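Local coordinates for protein glutathione S-transferase (Gordonia bronchialis, PDB 4PTS) that probably catalyses glutathione-dependent transfer or thiol reactions, as in omega-like glutathione transferases, at residues Y202-L216 and C251-Y265. Sequence-based numbering, arbitrary orientation.
Sequences YDRLFTKLDELSERL and CNRSKLSEMPVLWAY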
ATOM      1  N   TYR B 202      -4.174   3.457 -13.729  1.00 20.73           N
ATOM      2  CA  TYR B 202      -3.591   4.283 -12.685  1.00 21.38           C
ATOM      3  C   TYR B 202      -3.709   5.749 -13.091  1.00 23.67           C
ATOM      4  O   TYR B 202      -4.130   6.601 -12.289  1.00 24.03           O
ATOM      5  CB  TYR B 202      -2.141   3.869 -12.467  1.00 20.67           C
ATOM      6  CG  TYR B 202      -1.316   4.721 -11.513  1.00 20.36           C
ATOM      7  CD1 TYR B 202      -0.768   5.922 -11.923  1.00 20.66           C
ATOM      8  CD2 TYR B 202      -1.017   4.290 -10.226  1.00 20.68           C
ATOM      9  CE1 TYR B 202       0.024   6.694 -11.070  1.00 20.55           C
ATOM     10  CE2 TYR B 202      -0.230   5.060  -9.361  1.00 20.22           C
ATOM     11  CZ  TYR B 202       0.293   6.256  -9.802  1.00 19.93           C
ATOM     12  OH  TYR B 202       1.066   7.041  -9.005  1.00 19.11           O
ATOM     13  N   ASP B 203      -3.397   6.043 -14.343  1.00 25.00           N
ATOM     14  CA  ASP B 203      -3.436   7.421 -14.776  1.00 27.49           C
ATOM     15  C   ASP B 203      -4.861   7.987 -14.745  1.00 26.38           C
ATOM     16  O   ASP B 203      -5.116   9.075 -14.223  1.00 27.12           O
ATOM     17  CB  ASP B 203      -2.847   7.529 -16.172  1.00 32.40           C
ATOM     18  CG  ASP B 203      -1.341   7.204 -16.217  1.00 37.80           C
ATOM     19  OD1 ASP B 203      -0.613   7.508 -15.231  1.00 40.73           O
ATOM     20  OD2 ASP B 203      -0.891   6.668 -17.265  1.00 40.59           O
ATOM     21  N   ARG B 204      -5.804   7.236 -15.279  1.00 24.92           N
ATOM     22  CA  ARG B 204      -7.168   7.709 -15.326  1.00 24.32           C
ATOM     23  C   ARG B 204      -7.720   7.944 -13.941  1.00 22.08           C
ATOM     24  O   ARG B 204      -8.414   8.929 -13.693  1.00 23.00           O
ATOM     25  CB  ARG B 204      -8.023   6.734 -16.125  1.00 25.66           C
ATOM     26  CG  ARG B 204      -7.796   6.931 -17.620  1.00 26.68           C
ATOM     27  CD  ARG B 204      -8.592   5.955 -18.445  1.00 28.52           C
ATOM     28  NE  ARG B 204     -10.027   6.088 -18.225  1.00 30.21           N
ATOM     29  CZ  ARG B 204     -10.928   5.183 -18.593  1.00 33.30           C
ATOM     30  NH1 ARG B 204     -10.555   4.080 -19.228  1.00 34.61           N
ATOM     31  NH2 ARG B 204     -12.221   5.373 -18.327  1.00 35.55           N
ATOM     32  N   LEU B 205      -7.381   7.045 -13.037  1.00 19.89           N
ATOM     33  CA  LEU B 205      -7.795   7.139 -11.659  1.00 18.79           C
ATOM     34  C   LEU B 205      -7.346   8.448 -11.008  1.00 18.57           C
ATOM     35  O   LEU B 205      -8.132   9.165 -10.390  1.00 17.64           O
ATOM     36  CB  LEU B 205      -7.183   5.983 -10.904  1.00 18.45           C
ATOM     37  CG  LEU B 205      -7.471   5.885  -9.412  1.00 18.66           C
ATOM     38  CD1 LEU B 205      -8.963   5.748  -9.159  1.00 18.88           C
ATOM     39  CD2 LEU B 205      -6.733   4.685  -8.842  1.00 18.69           C
ATOM     40  N   PHE B 206      -6.072   8.754 -11.140  1.00 18.39           N
ATOM     41  CA  PHE B 206      -5.535   9.860 -10.398  1.00 18.65           C
ATOM     42  C   PHE B 206      -5.798  11.205 -11.070  1.00 20.19           C
ATOM     43  O   PHE B 206      -5.934  12.218 -10.390  1.00 21.32           O
ATOM     44  CB  PHE B 206      -4.068   9.611 -10.078  1.00 17.76           C
ATOM     45  CG  PHE B 206      -3.884   8.642  -8.957  1.00 17.09           C
ATOM     46  CD1 PHE B 206      -4.086   9.040  -7.654  1.00 16.87           C
ATOM     47  CD2 PHE B 206      -3.592   7.312  -9.200  1.00 17.18           C
ATOM     48  CE1 PHE B 206      -3.968   8.143  -6.612  1.00 16.48           C
ATOM     49  CE2 PHE B 206      -3.460   6.402  -8.157  1.00 16.59           C
ATOM     50  CZ  PHE B 206      -3.658   6.820  -6.864  1.00 16.36           C
ATOM     51  N   THR B 207      -5.943  11.208 -12.384  1.00 21.17           N
ATOM     52  CA  THR B 207      -6.465  12.381 -13.080  1.00 21.87           C
ATOM     53  C   THR B 207      -7.834  12.744 -12.543  1.00 21.65           C
ATOM     54  O   THR B 207      -8.101  13.903 -12.248  1.00 20.43           O
ATOM     55  CB  THR B 207      -6.641  12.091 -14.576  1.00 22.65           C
ATOM     56  OG1 THR B 207      -5.364  11.793 -15.134  1.00 23.05           O
ATOM     57  CG2 THR B 207      -7.231  13.286 -15.308  1.00 23.13           C
ATOM     58  N   LYS B 208      -8.700  11.741 -12.440  1.00 22.14           N
ATOM     59  CA  LYS B 208     -10.038  11.967 -11.951  1.00 23.44           C
ATOM     60  C   LYS B 208     -10.028  12.500 -10.534  1.00 24.13           C
ATOM     61  O   LYS B 208     -10.816  13.380 -10.193  1.00 26.36           O
ATOM     62  CB  LYS B 208     -10.877  10.690 -11.979  1.00 24.03           C
ATOM     63  CG  LYS B 208     -12.355  10.937 -11.673  1.00 24.72           C
ATOM     64  CD  LYS B 208     -12.936  11.860 -12.722  1.00 25.54           C
ATOM     65  CE  LYS B 208     -14.436  11.998 -12.653  1.00 26.20           C
ATOM     66  NZ  LYS B 208     -14.848  12.751 -13.869  1.00 26.73           N
ATOM     67  N   LEU B 209      -9.163  11.963  -9.693  1.00 23.50           N
ATOM     68  CA  LEU B 209      -9.186  12.352  -8.295  1.00 23.92           C
ATOM     69  C   LEU B 209      -8.721  13.790  -8.142  1.00 23.82           C
ATOM     70  O   LEU B 209      -9.170  14.503  -7.250  1.00 23.39           O
ATOM     71  CB  LEU B 209      -8.353  11.375  -7.452  1.00 24.10           C
ATOM     72  CG  LEU B 209      -8.943   9.947  -7.348  1.00 23.81           C
ATOM     73  CD1 LEU B 209      -7.909   8.948  -6.861  1.00 23.44           C
ATOM     74  CD2 LEU B 209     -10.177   9.916  -6.451  1.00 23.14           C
ATOM     75  N   ASP B 210      -7.842  14.209  -9.033  1.00 24.33           N
ATOM     76  CA  ASP B 210      -7.426  15.593  -9.065  1.00 26.46           C
ATOM     77  C   ASP B 210      -8.561  16.477  -9.535  1.00 26.22           C
ATOM     78  O   ASP B 210      -8.822  17.525  -8.956  1.00 27.30           O
ATOM     79  CB  ASP B 210      -6.226  15.755  -9.991  1.00 29.35           C
ATOM     80  CG  ASP B 210      -4.941  15.134  -9.409  1.00 31.77           C
ATOM     81  OD1 ASP B 210      -5.054  14.445  -8.361  1.00 35.11           O
ATOM     82  OD2 ASP B 210      -3.832  15.350  -9.983  1.00 31.04           O
ATOM     83  N   GLU B 211      -9.216  16.051 -10.610  1.00 25.23           N
ATOM     84  CA  GLU B 211     -10.434  16.685 -11.103  1.00 23.58           C
ATOM     85  C   GLU B 211     -11.410  16.871  -9.901  1.00 21.19           C
ATOM     86  O   GLU B 211     -11.898  17.975  -9.673  1.00 20.88           O
ATOM     87  CB  GLU B 211     -11.016  15.827 -12.276  1.00 25.04           C
ATOM     88  CG  GLU B 211     -12.210  16.362 -13.088  1.00 26.22           C
ATOM     89  N   LEU B 212     -11.655  15.816  -9.124  1.00 18.83           N
ATOM     90  CA  LEU B 212     -12.603  15.885  -8.016  1.00 18.16           C
ATOM     91  C   LEU B 212     -12.088  16.733  -6.880  1.00 19.20           C
ATOM     92  O   LEU B 212     -12.865  17.379  -6.201  1.00 19.14           O
ATOM     93  CB  LEU B 212     -12.940  14.505  -7.474  1.00 17.46           C
ATOM     94  CG  LEU B 212     -13.709  13.572  -8.413  1.00 17.65           C
ATOM     95  CD1 LEU B 212     -13.871  12.199  -7.805  1.00 17.32           C
ATOM     96  CD2 LEU B 212     -15.082  14.113  -8.796  1.00 17.94           C
ATOM     97  N   SER B 213     -10.780  16.725  -6.651  1.00 20.85           N
ATOM     98  CA  SER B 213     -10.191  17.611  -5.646  1.00 21.06           C
ATOM     99  C   SER B 213     -10.451  19.062  -5.961  1.00 21.29           C
ATOM    100  O   SER B 213     -10.780  19.825  -5.064  1.00 21.13           O
ATOM    101  CB  SER B 213      -8.683  17.426  -5.548  1.00 21.27           C
ATOM    102  OG  SER B 213      -8.391  16.494  -4.546  1.00 23.03           O
ATOM    103  N   GLU B 214     -10.286  19.435  -7.232  1.00 21.34           N
ATOM    104  CA  GLU B 214     -10.531  20.806  -7.667  1.00 22.18           C
ATOM    105  C   GLU B 214     -11.995  21.176  -7.369  1.00 22.33           C
ATOM    106  O   GLU B 214     -12.291  22.217  -6.765  1.00 23.52           O
ATOM    107  CB  GLU B 214     -10.231  21.003  -9.166  1.00 22.84           C
ATOM    108  CG  GLU B 214      -8.756  21.206  -9.548  1.00 23.22           C
ATOM    109  N   ARG B 215     -12.899  20.290  -7.765  1.00 21.72           N
ATOM    110  CA  ARG B 215     -14.342  20.479  -7.581  1.00 20.27           C
ATOM    111  C   ARG B 215     -14.746  20.662  -6.122  1.00 19.32           C
ATOM    112  O   ARG B 215     -15.517  21.558  -5.808  1.00 19.12           O
ATOM    113  CB  ARG B 215     -15.079  19.281  -8.164  1.00 19.64           C
ATOM    114  CG  ARG B 215     -16.570  19.452  -8.233  1.00 19.94           C
ATOM    115  CD  ARG B 215     -17.200  18.168  -8.764  1.00 20.30           C
ATOM    116  NE  ARG B 215     -18.657  18.218  -8.743  1.00 19.84           N
ATOM    117  CZ  ARG B 215     -19.409  18.637  -9.749  1.00 19.62           C
ATOM    118  NH1 ARG B 215     -18.850  19.019 -10.879  1.00 19.49           N
ATOM    119  NH2 ARG B 215     -20.737  18.684  -9.619  1.00 20.14           N
ATOM    120  N   LEU B 216     -14.200  19.831  -5.241  1.00 18.62           N
ATOM    121  CA  LEU B 216     -14.602  19.822  -3.841  1.00 17.91           C
ATOM    122  C   LEU B 216     -13.818  20.799  -2.995  1.00 18.45           C
ATOM    123  O   LEU B 216     -14.109  20.970  -1.819  1.00 17.75           O
ATOM    124  CB  LEU B 216     -14.445  18.437  -3.265  1.00 17.33           C
ATOM    125  CG  LEU B 216     -15.494  17.459  -3.772  1.00 17.22           C
ATOM    126  CD1 LEU B 216     -15.053  16.057  -3.379  1.00 17.50           C
ATOM    127  CD2 LEU B 216     -16.885  17.735  -3.226  1.00 17.03           C
ATOM    128  N   CYS B 251      -3.171   1.058  -6.042  1.00 13.92           N
ATOM    129  CA  CYS B 251      -3.555   2.412  -6.413  1.00 14.61           C
ATOM    130  C   CYS B 251      -2.778   3.396  -5.565  1.00 14.58           C
ATOM    131  O   CYS B 251      -3.361   4.072  -4.724  1.00 14.20           O
ATOM    132  CB  CYS B 251      -5.042   2.609  -6.174  1.00 14.87           C
ATOM    133  SG  CYS B 251      -6.037   1.523  -7.204  1.00 15.87           S
ATOM    134  N   ASN B 252      -1.471   3.502  -5.804  1.00 14.82           N
ATOM    135  CA  ASN B 252      -0.589   4.012  -4.758  1.00 15.12           C
ATOM    136  C   ASN B 252       0.205   5.283  -5.021  1.00 15.98           C
ATOM    137  O   ASN B 252       1.268   5.461  -4.403  1.00 16.05           O
ATOM    138  CB  ASN B 252       0.381   2.912  -4.349  1.00 14.30           C
ATOM    139  CG  ASN B 252       1.445   2.693  -5.373  1.00 13.47           C
ATOM    140  OD1 ASN B 252       1.268   2.986  -6.536  1.00 12.63           O
ATOM    141  ND2 ASN B 252       2.550   2.178  -4.942  1.00 13.67           N
ATOM    142  N   ARG B 253      -0.312   6.186  -5.858  1.00 16.57           N
ATOM    143  CA  ARG B 253       0.317   7.497  -5.985  1.00 17.93           C
ATOM    144  C   ARG B 253       0.520   8.121  -4.608  1.00 18.26           C
ATOM    145  O   ARG B 253       1.533   8.769  -4.328  1.00 17.20           O
ATOM    146  CB  ARG B 253      -0.514   8.464  -6.822  1.00 19.26           C
ATOM    147  CG  ARG B 253       0.304   9.651  -7.299  1.00 21.13           C
ATOM    148  CD  ARG B 253      -0.467  10.595  -8.193  1.00 22.92           C
ATOM    149  NE  ARG B 253      -1.372  11.434  -7.410  1.00 25.14           N
ATOM    150  CZ  ARG B 253      -2.241  12.293  -7.934  1.00 26.20           C
ATOM    151  NH1 ARG B 253      -2.343  12.451  -9.244  1.00 26.24           N
ATOM    152  NH2 ARG B 253      -3.023  12.997  -7.142  1.00 27.96           N
ATOM    153  N   SER B 254      -0.453   7.886  -3.742  1.00 19.10           N
ATOM    154  CA  SER B 254      -0.496   8.520  -2.457  1.00 19.92           C
ATOM    155  C   SER B 254      -1.687   7.933  -1.729  1.00 19.73           C
ATOM    156  O   SER B 254      -2.640   7.490  -2.363  1.00 18.42           O
ATOM    157  CB  SER B 254      -0.648  10.033  -2.667  1.00 21.40           C
ATOM    158  OG  SER B 254      -1.572  10.639  -1.757  1.00 23.42           O
ATOM    159  N   LYS B 255      -1.624   7.918  -0.404  1.00 20.33           N
ATOM    160  CA  LYS B 255      -2.790   7.556   0.389  1.00 21.49           C
ATOM    161  C   LYS B 255      -3.867   8.640   0.384  1.00 21.57           C
ATOM    162  O   LYS B 255      -3.597   9.840   0.164  1.00 20.69           O
ATOM    163  CB  LYS B 255      -2.406   7.275   1.841  1.00 22.61           C
ATOM    164  CG  LYS B 255      -1.818   5.895   2.067  1.00 23.73           C
ATOM    165  CD  LYS B 255      -1.590   5.618   3.572  1.00 24.85           C
ATOM    166  CE  LYS B 255      -2.592   4.712   4.258  1.00 25.40           C
ATOM    167  NZ  LYS B 255      -1.967   4.228   5.521  1.00 26.00           N
ATOM    168  N   LEU B 256      -5.087   8.209   0.699  1.00 21.83           N
ATOM    169  CA  LEU B 256      -6.187   9.130   0.831  1.00 21.96           C
ATOM    170  C   LEU B 256      -5.862  10.183   1.861  1.00 22.43           C
ATOM    171  O   LEU B 256      -6.028  11.348   1.588  1.00 24.16           O
ATOM    172  CB  LEU B 256      -7.461   8.435   1.237  1.00 21.30           C
ATOM    173  CG  LEU B 256      -8.628   9.411   1.303  1.00 21.44           C
ATOM    174  CD1 LEU B 256      -8.767  10.216   0.015  1.00 21.59           C
ATOM    175  CD2 LEU B 256      -9.917   8.657   1.597  1.00 21.52           C
ATOM    176  N   SER B 257      -5.345   9.781   3.011  1.00 22.29           N
ATOM    177  CA  SER B 257      -5.021  10.738   4.049  1.00 22.70           C
ATOM    178  C   SER B 257      -3.956  11.775   3.649  1.00 24.42           C
ATOM    179  O   SER B 257      -3.716  12.733   4.395  1.00 25.37           O
ATOM    180  CB  SER B 257      -4.594  10.004   5.296  1.00 22.12           C
ATOM    181  OG  SER B 257      -3.520   9.167   4.985  1.00 22.45           O
ATOM    182  N   GLU B 258      -3.331  11.620   2.480  1.00 25.17           N
ATOM    183  CA  GLU B 258      -2.380  12.626   2.000  1.00 26.14           C
ATOM    184  C   GLU B 258      -2.945  13.534   0.914  1.00 27.14           C
ATOM    185  O   GLU B 258      -2.224  14.355   0.344  1.00 27.03           O
ATOM    186  CB  GLU B 258      -1.162  11.941   1.432  1.00 26.11           C
ATOM    187  CG  GLU B 258      -0.530  10.941   2.362  1.00 25.61           C
ATOM    188  CD  GLU B 258       0.778  10.449   1.790  1.00 26.59           C
ATOM    189  OE1 GLU B 258       0.710   9.571   0.846  1.00 24.38           O
ATOM    190  OE2 GLU B 258       1.845  10.969   2.287  1.00 25.33           O
ATOM    191  N   MET B 259      -4.225  13.362   0.616  1.00 28.13           N
ATOM    192  CA  MET B 259      -4.921  14.169  -0.368  1.00 27.57           C
ATOM    193  C   MET B 259      -5.820  15.100   0.421  1.00 26.49           C
ATOM    194  O   MET B 259      -6.973  14.778   0.709  1.00 25.97           O
ATOM    195  CB  MET B 259      -5.756  13.285  -1.267  1.00 28.25           C
ATOM    196  CG  MET B 259      -4.920  12.349  -2.093  1.00 29.27           C
ATOM    197  SD  MET B 259      -5.937  11.485  -3.307  1.00 31.81           S
ATOM    198  CE  MET B 259      -5.746   9.766  -2.800  1.00 30.68           C
ATOM    199  N   PRO B 260      -5.297  16.274   0.752  1.00 25.33           N
ATOM    200  CA  PRO B 260      -5.951  17.156   1.723  1.00 24.85           C
ATOM    201  C   PRO B 260      -7.473  17.330   1.543  1.00 23.30           C
ATOM    202  O   PRO B 260      -8.199  17.107   2.491  1.00 24.55           O
ATOM    203  CB  PRO B 260      -5.222  18.499   1.557  1.00 25.63           C
ATOM    204  CG  PRO B 260      -4.057  18.239   0.653  1.00 25.58           C
ATOM    205  CD  PRO B 260      -4.279  16.955  -0.067  1.00 25.14           C
ATOM    206  N   VAL B 261      -7.963  17.711   0.367  1.00 21.46           N
ATOM    207  CA  VAL B 261      -9.391  18.026   0.266  1.00 20.91           C
ATOM    208  C   VAL B 261     -10.267  16.776   0.247  1.00 19.09           C
ATOM    209  O   VAL B 261     -11.295  16.737   0.916  1.00 17.47           O
ATOM    210  CB  VAL B 261      -9.759  18.976  -0.901  1.00 22.59           C
ATOM    211  CG1 VAL B 261      -8.792  20.161  -0.948  1.00 23.10           C
ATOM    212  CG2 VAL B 261      -9.778  18.246  -2.221  1.00 23.74           C
ATOM    213  N   LEU B 262      -9.849  15.752  -0.498  1.00 18.01           N
ATOM    214  CA  LEU B 262     -10.621  14.511  -0.575  1.00 17.13           C
ATOM    215  C   LEU B 262     -10.693  13.795   0.743  1.00 16.35           C
ATOM    216  O   LEU B 262     -11.699  13.202   1.072  1.00 15.97           O
ATOM    217  CB  LEU B 262     -10.018  13.579  -1.577  1.00 17.47           C
ATOM    218  CG  LEU B 262     -10.212  14.006  -3.017  1.00 18.33           C
ATOM    219  CD1 LEU B 262      -9.557  12.968  -3.912  1.00 18.96           C
ATOM    220  CD2 LEU B 262     -11.689  14.126  -3.364  1.00 18.41           C
ATOM    221  N   TRP B 263      -9.618  13.881   1.499  1.00 16.24           N
ATOM    222  CA  TRP B 263      -9.568  13.326   2.834  1.00 16.27           C
ATOM    223  C   TRP B 263     -10.535  14.038   3.754  1.00 16.66           C
ATOM    224  O   TRP B 263     -11.244  13.393   4.520  1.00 16.66           O
ATOM    225  CB  TRP B 263      -8.139  13.426   3.377  1.00 15.99           C
ATOM    226  CG  TRP B 263      -7.923  12.883   4.737  1.00 15.75           C
ATOM    227  CD1 TRP B 263      -7.205  13.467   5.729  1.00 15.49           C
ATOM    228  CD2 TRP B 263      -8.416  11.634   5.275  1.00 15.86           C
ATOM    229  NE1 TRP B 263      -7.219  12.676   6.851  1.00 15.45           N
ATOM    230  CE2 TRP B 263      -7.949  11.546   6.600  1.00 15.49           C
ATOM    231  CE3 TRP B 263      -9.211  10.588   4.764  1.00 15.64           C
ATOM    232  CZ2 TRP B 263      -8.240  10.464   7.418  1.00 15.61           C
ATOM    233  CZ3 TRP B 263      -9.505   9.505   5.589  1.00 15.64           C
ATOM    234  CH2 TRP B 263      -9.021   9.452   6.896  1.00 16.04           C
ATOM    235  N   ALA B 264     -10.576  15.366   3.657  1.00 17.11           N
ATOM    236  CA  ALA B 264     -11.487  16.171   4.479  1.00 17.68           C
ATOM    237  C   ALA B 264     -12.937  15.913   4.099  1.00 17.64           C
ATOM    238  O   ALA B 264     -13.801  15.772   4.967  1.00 17.88           O
ATOM    239  CB  ALA B 264     -11.175  17.655   4.346  1.00 17.93           C
ATOM    240  N   TYR B 265     -13.200  15.888   2.800  1.00 17.40           N
ATOM    241  CA  TYR B 265     -14.502  15.477   2.291  1.00 17.36           C
ATOM    242  C   TYR B 265     -14.870  14.099   2.815  1.00 17.96           C
ATOM    243  O   TYR B 265     -15.974  13.894   3.335  1.00 18.35           O
ATOM    244  CB  TYR B 265     -14.457  15.465   0.786  1.00 17.26           C
ATOM    245  CG  TYR B 265     -15.598  14.779   0.107  1.00 17.25           C
ATOM    246  CD1 TYR B 265     -16.789  15.456  -0.128  1.00 17.51           C
ATOM    247  CD2 TYR B 265     -15.475  13.477  -0.361  1.00 16.75           C
ATOM    248  CE1 TYR B 265     -17.842  14.854  -0.790  1.00 17.22           C
ATOM    249  CE2 TYR B 265     -16.517  12.870  -1.031  1.00 16.84           C
ATOM    250  CZ  TYR B 265     -17.702  13.568  -1.239  1.00 17.14           C
ATOM    251  OH  TYR B 265     -18.779  12.998  -1.884  1.00 16.77           O
TER
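Arg253 lays its aliphatic base over the ring of Phe206: Arg253 CB stands 3.5 Å from the Phe206 ring centroid and nearly on the ring normal, a CH-pi contact over the face. Beyond it the chain bends at chi3 (77°), which carries the guanidinium past the ring, its plane tilted from the phenyl, to Asp210. There Arg253 NH2 gives Asp210 OD1 a bond of 2.8 Å in the guanidinium plane, taken on the syn lone pair and nearly straight at 166°, while Arg253 NH1 adds only a weak bond to Asp210 OD2; together they form a two-pronged salt bridge. Replacing Arg253 by alanine would keep the CB over the ring but would probably leave the Asp210 carboxylate without this positive partner and remove the part of the chain running past Phe206 CD1. The opposite face of that ring is backed by Leu205, whose CD2 meets Cys251 SG at 3.6 Å.

At the other end, Leu262 enters as a knob into the hole formed by Leu209, Leu212, Ser213 and Leu216, its CD2 lying 3.9 Å from Leu216 CD1. The same Leu216 CD1 sits over the face of Tyr265, 3.7 Å from the ring centroid, while the Tyr265 hydroxyl bonds to Asp231. With axes 8.9 Å apart and crossing at 70°, helical segments 202-216 and 260-265 pack steeply within the all-helical C-terminal domain characteristic of glutathione transferases.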